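Local coordinates for protein-tyrosine-phosphatase (Vibrio vulnificus, PDB 7DHF) that probably removes phosphate from phosphotyrosine in proteins, as a low-molecular-weight protein tyrosine phosphatase, at residues V10-V13 with R18-T21; A38-E43 with K91-A96; P51-A56 with E129-A134. The protein carries 1 engineered substitution. One frame throughout, in Å; residues are numbered along the deposited sequence.

Contact 1 (V10-V13 with R18-T21); sequences VVAV and RSPT. Engineered in segment 10-13: A12 (natural residue Cys). With PO4 (phosphate ion), chain E.
R18 carries its guanidinium past A12, whose CB lies over one face of that group, 3.7 Å from NH2, while V13 CG2 reaches its edge. The bend at chi3 (-65°) curls the arginine back round a bound phosphate, and the phosphorus lies in the guanidinium plane. NE meets phosphate O2 at 2.8 Å in an almost straight bond (178°), and NH2 gives to O4 at 3.0 Å. NH1 is held instead by a salt bridge to E90 and a hydrogen bond to I120 O, which helps fix the plane.

Backbone N-H groups complete the cradle: R18 N gives to O2, V13 N to O4 at 2.8 Å and S19 N to O3, with G14, I16 and C17 adding theirs from the loop between. S19 OG, at chi1 52°, is turned to reach O3 at 2.6 Å and is also hydrogen-bonded to N15. This is the P-loop of the tyrosine phosphatases, CX5R. A12 is an engineered replacement for the cysteine predicted to be the nucleophile; its CB stands 3.2 Å from both O3 and O4. R18, likewise a predicted active-site residue, lies close to D122, the predicted proton donor.

Away from the phosphate, side chains meet backbone: V10 CG1 lies 3.7 Å from S19 O, and S19 CB rests against the V11 and A12 main chain. The loop joins the end of strand 7-12 to the start of helix 18-29 within a beta-alpha-beta unit, with strands 34-39 and 85-88 flanking strand 7-12 and helix 128-146 packing on R18 and T21.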
loop_
_atom_site.group_PDB
_atom_site.type_symbol
_atom_site.label_atom_id
_atom_site.label_comp_id
_atom_site.label_asym_id
_atom_site.label_seq_id
_atom_site.Cartn_x
_atom_site.Cartn_y
_atom_site.Cartn_z
ATOM N N VAL A 10 1.408 -4.012 1.898
ATOM C CA VAL A 10 0.445 -2.965 1.572
ATOM C C VAL A 10 -0.067 -3.216 0.161
ATOM O O VAL A 10 0.724 -3.355 -0.778
ATOM C CB VAL A 10 1.095 -1.578 1.691
ATOM C CG1 VAL A 10 0.093 -0.483 1.361
ATOM C CG2 VAL A 10 1.668 -1.384 3.087
ATOM N N VAL A 11 -1.389 -3.277 0.003
ATOM C CA VAL A 11 -1.996 -3.735 -1.239
ATOM C C VAL A 11 -2.964 -2.692 -1.775
ATOM O O VAL A 11 -3.770 -2.123 -1.030
ATOM C CB VAL A 11 -2.699 -5.094 -1.050
ATOM C CG1 VAL A 11 -3.502 -5.475 -2.291
ATOM C CG2 VAL A 11 -1.674 -6.170 -0.731
ATOM N N ALA A 12 -2.878 -2.453 -3.080
ATOM C CA ALA A 12 -3.902 -1.715 -3.801
ATOM C C ALA A 12 -4.074 -2.355 -5.175
ATOM O O ALA A 12 -4.141 -3.584 -5.269
ATOM C CB ALA A 12 -3.556 -0.228 -3.870
ATOM N N VAL A 13 -4.134 -1.559 -6.241
ATOM C CA VAL A 13 -4.506 -2.050 -7.570
ATOM C C VAL A 13 -3.308 -2.078 -8.526
ATOM O O VAL A 13 -2.965 -3.126 -9.070
ATOM C CB VAL A 13 -5.692 -1.254 -8.154
ATOM C CG1 VAL A 13 -6.026 -1.724 -9.565
ATOM C CG2 VAL A 13 -6.904 -1.381 -7.247
ATOM N N ARG A 18 -0.580 4.530 -4.423
ATOM C CA ARG A 18 -0.873 4.468 -2.992
ATOM C C ARG A 18 -0.057 3.385 -2.300
ATOM O O ARG A 18 0.500 3.610 -1.220
ATOM C CB ARG A 18 -2.356 4.188 -2.766
ATOM C CG ARG A 18 -3.293 5.276 -3.225
ATOM C CD ARG A 18 -4.700 4.734 -3.339
ATOM N NE ARG A 18 -4.781 3.720 -4.386
ATOM C CZ ARG A 18 -5.878 3.035 -4.685
ATOM N NH1 ARG A 18 -7.002 3.248 -4.014
ATOM N NH2 ARG A 18 -5.849 2.136 -5.658
ATOM N N SER A 19 -0.012 2.190 -2.880
ATOM C CA SER A 19 0.570 1.076 -2.143
ATOM C C SER A 19 2.085 1.207 -1.988
ATOM O O SER A 19 2.600 0.905 -0.905
ATOM C CB SER A 19 0.131 -0.284 -2.703
ATOM O OG SER A 19 0.340 -0.399 -4.093
ATOM N N PRO A 20 2.844 1.669 -2.996
ATOM C CA PRO A 20 4.263 1.950 -2.717
ATOM C C PRO A 20 4.456 3.078 -1.721
ATOM O O PRO A 20 5.378 3.024 -0.898
ATOM C CB PRO A 20 4.852 2.278 -4.097
ATOM C CG PRO A 20 3.701 2.656 -4.932
ATOM C CD PRO A 20 2.537 1.847 -4.427
ATOM N N THR A 21 3.613 4.110 -1.776
ATOM C CA THR A 21 3.709 5.189 -0.798
ATOM C C THR A 21 3.459 4.662 0.608
ATOM O O THR A 21 4.240 4.922 1.530
ATOM C CB THR A 21 2.725 6.309 -1.150
ATOM O OG1 THR A 21 3.049 6.852 -2.438
ATOM C CG2 THR A 21 2.780 7.428 -0.115
HETATM P P PO4 E . -2.059 1.924 -6.429
HETATM O O1 PO4 E . -1.280 2.205 -7.697
HETATM O O2 PO4 E . -2.488 3.247 -5.840
HETATM O O3 PO4 E . -1.132 1.205 -5.479
HETATM O O4 PO4 E . -3.268 1.082 -6.769
#

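Contact 2 (A38-E43 with K91-A96); sequences AGIAAE and KGHMEA
I40 reaches over to H93 and A96 beside the phosphatase P-loop, joining the turn after edge strand 34-39 to helix 92-100 in this low-molecular-weight phosphatase fold with its parallel four-stranded sheet. The contact is small and apolar, 126 Å² in all, and no hydrogen bond crosses it.

Two branches of one side chain do the touching. The ethyl arm of I40 has CG1 beside the backbone N (chi1 -68°) and is extended at chi2 (162°), so that CD1 is carried out to the helix, 3.7 Å from H93 CB. The other branch, CG2, meets the methyl of A96 at 4.0 Å, one helical turn further on. CD1 also comes within 4.1 Å of A96 CB, and the two branches therefore share that alanine. Toward the imidazole the isoleucine comes in obliquely.

Main-chain polar groups place the isoleucine. G39 to A42 form a type I turn, though its closing bond from A42 N to G39 O is weak. I40 is also paired through its backbone with A12 of the P-loop strand, and I40 O accepts from the side chain of Q74.

H93 is the link to the catalytic centre: buried, it touches V13 and R18, the latter predicted to be an active-site residue, and its side chain lies about 6 Å from the phosphate at nearest atoms. I40 CD1 also lies 3.6 Å from a main-chain oxygen of this histidine, H93 O.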
loop_
_atom_site.group_PDB
_atom_site.type_symbol
_atom_site.label_atom_id
_atom_site.label_comp_id
_atom_site.label_asym_id
_atom_site.label_seq_id
_atom_site.Cartn_x
_atom_site.Cartn_y
_atom_site.Cartn_z
ATOM N N ALA A 38 2.052 -4.647 -3.116
ATOM C CA ALA A 38 1.676 -5.346 -4.336
ATOM C C ALA A 38 0.339 -4.813 -4.830
ATOM O O ALA A 38 -0.400 -4.153 -4.094
ATOM C CB ALA A 38 1.589 -6.858 -4.116
ATOM N N GLY A 39 0.038 -5.123 -6.087
ATOM C CA GLY A 39 -1.182 -4.662 -6.717
ATOM C C GLY A 39 -2.059 -5.790 -7.216
ATOM O O GLY A 39 -1.576 -6.736 -7.847
ATOM N N ILE A 40 -3.363 -5.688 -6.944
ATOM C CA ILE A 40 -4.316 -6.717 -7.354
ATOM C C ILE A 40 -4.373 -6.845 -8.869
ATOM O O ILE A 40 -4.662 -7.927 -9.395
ATOM C CB ILE A 40 -5.701 -6.402 -6.751
ATOM C CG1 ILE A 40 -5.666 -6.580 -5.234
ATOM C CG2 ILE A 40 -6.785 -7.278 -7.372
ATOM C CD1 ILE A 40 -6.802 -5.897 -4.516
ATOM N N ALA A 41 -4.117 -5.755 -9.595
ATOM C CA ALA A 41 -4.237 -5.736 -11.049
ATOM C C ALA A 41 -2.968 -5.206 -11.706
ATOM O O ALA A 41 -3.019 -4.652 -12.807
ATOM C CB ALA A 41 -5.453 -4.923 -11.490
ATOM N N ALA A 42 -1.820 -5.364 -11.048
ATOM C CA ALA A 42 -0.578 -4.842 -11.609
ATOM C C ALA A 42 -0.260 -5.492 -12.950
ATOM O O ALA A 42 0.165 -4.813 -13.892
ATOM C CB ALA A 42 0.570 -5.054 -10.623
ATOM N N GLU A 43 -0.462 -6.807 -13.058
ATOM C CA GLU A 43 -0.122 -7.512 -14.290
ATOM C C GLU A 43 -1.066 -7.125 -15.424
ATOM O O GLU A 43 -0.620 -6.789 -16.529
ATOM C CB GLU A 43 -0.140 -9.024 -14.043
ATOM C CG GLU A 43 0.641 -9.845 -15.063
ATOM C CD GLU A 43 1.035 -11.218 -14.538
ATOM O OE1 GLU A 43 0.583 -11.595 -13.436
ATOM O OE2 GLU A 43 1.794 -11.929 -15.234
ATOM N N LYS A 91 -11.745 -0.784 1.027
ATOM C CA LYS A 91 -12.465 -1.940 1.555
ATOM C C LYS A 91 -12.788 -2.938 0.450
ATOM O O LYS A 91 -12.676 -4.153 0.650
ATOM C CB LYS A 91 -13.742 -1.488 2.268
ATOM C CG LYS A 91 -14.736 -2.611 2.568
ATOM C CD LYS A 91 -14.126 -3.742 3.393
ATOM C CE LYS A 91 -13.764 -3.286 4.797
ATOM N NZ LYS A 91 -14.053 -4.340 5.809
ATOM N N GLY A 92 -13.190 -2.446 -0.723
ATOM C CA GLY A 92 -13.507 -3.327 -1.833
ATOM C C GLY A 92 -12.353 -4.202 -2.275
ATOM O O GLY A 92 -12.578 -5.245 -2.898
ATOM N N HIS A 93 -11.116 -3.805 -1.968
ATOM C CA HIS A 93 -9.961 -4.611 -2.343
ATOM C C HIS A 93 -9.925 -5.948 -1.616
ATOM O O HIS A 93 -9.302 -6.891 -2.115
ATOM C CB HIS A 93 -8.672 -3.846 -2.048
ATOM C CG HIS A 93 -8.500 -2.610 -2.873
ATOM N ND1 HIS A 93 -7.629 -1.601 -2.526
ATOM C CD2 HIS A 93 -9.085 -2.221 -4.030
ATOM C CE1 HIS A 93 -7.684 -0.643 -3.433
ATOM N NE2 HIS A 93 -8.560 -0.994 -4.357
ATOM N N MET A 94 -10.569 -6.055 -0.452
ATOM C CA MET A 94 -10.517 -7.300 0.307
ATOM C C MET A 94 -11.144 -8.448 -0.472
ATOM O O MET A 94 -10.584 -9.548 -0.535
ATOM C CB MET A 94 -11.207 -7.121 1.657
ATOM C CG MET A 94 -10.531 -6.103 2.547
ATOM S SD MET A 94 -11.086 -6.237 4.251
ATOM C CE MET A 94 -10.304 -4.796 4.969
ATOM N N GLU A 95 -12.315 -8.217 -1.068
ATOM C CA GLU A 95 -12.967 -9.283 -1.822
ATOM C C GLU A 95 -12.163 -9.650 -3.065
ATOM O O GLU A 95 -12.056 -10.831 -3.414
ATOM C CB GLU A 95 -14.400 -8.886 -2.181
ATOM C CG GLU A 95 -15.368 -8.977 -1.007
ATOM C CD GLU A 95 -16.814 -8.754 -1.411
ATOM O OE1 GLU A 95 -17.075 -8.558 -2.616
ATOM O OE2 GLU A 95 -17.690 -8.777 -0.520
ATOM N N ALA A 96 -11.584 -8.656 -3.740
ATOM C CA ALA A 96 -10.724 -8.952 -4.879
ATOM C C ALA A 96 -9.491 -9.731 -4.439
ATOM O O ALA A 96 -9.034 -10.638 -5.143
ATOM C CB ALA A 96 -10.318 -7.654 -5.577
#

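Contact 3 (P51-A56 with E129-A134); sequences PADAMA and EAFVHA
F131 pushes its ring into the start of helix 54-61, where D53, M55 and A56 gather round it. Its CG is anti to the carbonyl carbon, which sends the ring away from helix 128-146 and across to the other helix.

The aromatic contact comes first. M55 CB sits over the middle of one ring face, a CH-pi interaction of 3.9 Å to the centroid and only 7° off the ring normal. CG of the same methionine follows over the CD2 side, 3.7 Å from that atom. Bends at chi2 and chi3 then turn the sulfur and CE away from the ring, so the phenylalanine is met by the methylenes and not by the thioether.

Apolar and main-chain packing follows on the CD1 side. A56 CB lies 3.9 Å from CD1, and A56 N is nearer still to the same carbon, at 3.6 Å.

The polar element is the cap. D53 occupies the N-cap position, and its OD2 accepts from M55 N at 2.8 Å, on the anti side and 24° out of the carboxylate plane. The same oxygen lies 3.5 Å from F131 CZ, with carboxylate and ring planes 27° apart. One aspartate thus both caps the helix and lies near the CZ end of the ring. Its main chain is hydrogen-bonded to that of I16 in the P-loop, and its side chain touches C17 and Y124.

V59, further along helix 54-61, and P123, next to the predicted proton donor D122, also touch the phenylalanine. The contact therefore ties the N-terminal turn of helix 54-61 to the early turns of the long C-terminal helix 128-146, close to the loop that holds D122.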
loop_
_atom_site.group_PDB
_atom_site.type_symbol
_atom_site.label_atom_id
_atom_site.label_comp_id
_atom_site.label_asym_id
_atom_site.label_seq_id
_atom_site.Cartn_x
_atom_site.Cartn_y
_atom_site.Cartn_z
ATOM N N PRO A 51 8.332 1.759 -11.977
ATOM C CA PRO A 51 8.593 2.488 -10.736
ATOM C C PRO A 51 7.315 3.113 -10.205
ATOM O O PRO A 51 6.274 3.141 -10.865
ATOM C CB PRO A 51 9.596 3.561 -11.167
ATOM C CG PRO A 51 9.246 3.828 -12.590
ATOM C CD PRO A 51 8.813 2.500 -13.158
ATOM N N ALA A 52 7.403 3.620 -8.982
ATOM C CA ALA A 52 6.304 4.408 -8.454
ATOM C C ALA A 52 6.093 5.635 -9.332
ATOM O O ALA A 52 7.026 6.157 -9.949
ATOM C CB ALA A 52 6.598 4.834 -7.016
ATOM N N ASP A 53 4.841 6.076 -9.403
ATOM C CA ASP A 53 4.495 7.256 -10.180
ATOM C C ASP A 53 5.363 8.437 -9.758
ATOM O O ASP A 53 5.591 8.666 -8.569
ATOM C CB ASP A 53 3.021 7.579 -9.942
ATOM C CG ASP A 53 2.528 8.721 -10.796
ATOM O OD1 ASP A 53 1.839 8.454 -11.804
ATOM O OD2 ASP A 53 2.823 9.884 -10.453
ATOM N N ALA A 54 5.839 9.195 -10.749
ATOM C CA ALA A 54 6.787 10.270 -10.469
ATOM C C ALA A 54 6.224 11.274 -9.470
ATOM O O ALA A 54 6.960 11.796 -8.624
ATOM C CB ALA A 54 7.175 10.975 -11.769
ATOM N N MET A 55 4.926 11.571 -9.554
ATOM C CA MET A 55 4.354 12.539 -8.627
ATOM C C MET A 55 4.207 11.947 -7.231
ATOM O O MET A 55 4.335 12.669 -6.236
ATOM C CB MET A 55 3.004 13.040 -9.140
ATOM C CG MET A 55 2.484 14.264 -8.393
ATOM S SD MET A 55 3.592 15.689 -8.543
ATOM C CE MET A 55 3.273 16.192 -10.232
ATOM N N ALA A 56 3.936 10.642 -7.133
ATOM C CA ALA A 56 3.947 9.988 -5.828
ATOM C C ALA A 56 5.333 10.053 -5.200
ATOM O O ALA A 56 5.469 10.318 -4.000
ATOM C CB ALA A 56 3.476 8.539 -5.958
ATOM N N GLU A 129 -2.433 17.774 -6.579
ATOM C CA GLU A 129 -3.360 17.917 -5.459
ATOM C C GLU A 129 -3.888 16.566 -5.001
ATOM O O GLU A 129 -4.006 16.311 -3.796
ATOM C CB GLU A 129 -4.532 18.816 -5.857
ATOM C CG GLU A 129 -4.203 20.294 -5.926
ATOM C CD GLU A 129 -5.444 21.152 -6.078
ATOM O OE1 GLU A 129 -6.246 21.208 -5.122
ATOM O OE2 GLU A 129 -5.624 21.759 -7.155
ATOM N N ALA A 130 -4.228 15.690 -5.949
ATOM C CA ALA A 130 -4.738 14.371 -5.589
ATOM C C ALA A 130 -3.666 13.539 -4.900
ATOM O O ALA A 130 -3.966 12.764 -3.985
ATOM C CB ALA A 130 -5.262 13.654 -6.833
ATOM N N PHE A 131 -2.411 13.682 -5.329
ATOM C CA PHE A 131 -1.320 12.962 -4.682
ATOM C C PHE A 131 -1.059 13.501 -3.280
ATOM O O PHE A 131 -0.718 12.736 -2.369
ATOM C CB PHE A 131 -0.067 13.026 -5.555
ATOM C CG PHE A 131 -0.129 12.124 -6.756
ATOM C CD1 PHE A 131 0.393 10.844 -6.705
ATOM C CD2 PHE A 131 -0.722 12.554 -7.933
ATOM C CE1 PHE A 131 0.332 10.012 -7.802
ATOM C CE2 PHE A 131 -0.788 11.724 -9.036
ATOM C CZ PHE A 131 -0.260 10.451 -8.969
ATOM N N VAL A 132 -1.209 14.812 -3.086
ATOM C CA VAL A 132 -1.070 15.386 -1.749
ATOM C C VAL A 132 -2.165 14.860 -0.829
ATOM O O VAL A 132 -1.911 14.531 0.337
ATOM C CB VAL A 132 -1.061 16.925 -1.826
ATOM C CG1 VAL A 132 -1.115 17.542 -0.431
ATOM C CG2 VAL A 132 0.174 17.407 -2.569
ATOM N N HIS A 133 -3.398 14.773 -1.334
ATOM C CA HIS A 133 -4.498 14.243 -0.534
ATOM C C HIS A 133 -4.250 12.786 -0.168
ATOM O O HIS A 133 -4.436 12.379 0.985
ATOM C CB HIS A 133 -5.811 14.388 -1.306
ATOM C CG HIS A 133 -6.987 13.764 -0.622
ATOM N ND1 HIS A 133 -7.506 14.247 0.561
ATOM C CD2 HIS A 133 -7.752 12.698 -0.959
ATOM C CE1 HIS A 133 -8.536 13.505 0.924
ATOM N NE2 HIS A 133 -8.707 12.558 0.019
ATOM N N ALA A 134 -3.832 11.977 -1.146
ATOM C CA ALA A 134 -3.544 10.576 -0.867
ATOM C C ALA A 134 -2.427 10.443 0.158
ATOM O O ALA A 134 -2.530 9.644 1.097
ATOM C CB ALA A 134 -3.177 9.847 -2.159
#

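Contact 1 sits near the spatial centre of the molecule, with contact 2 about 9 Å and contact 3 about 11 Å from it between centres; contacts 2 and 3 lie about 19 Å apart and do not touch. Strands 7-12 and 34-39 are neighbours in the sheet, so contacts 1 and 2 share it, and V13 O to A41 N, a probable hydrogen bond, helps join them. T21 and P20 pack on A56 and A52, bringing contact 3 against helix 18-29. Contact 1 closes before the others open, whereas contacts 2 and 3 alternate along the sequence. Distant parts of the chain thus converge around one phosphate-binding loop.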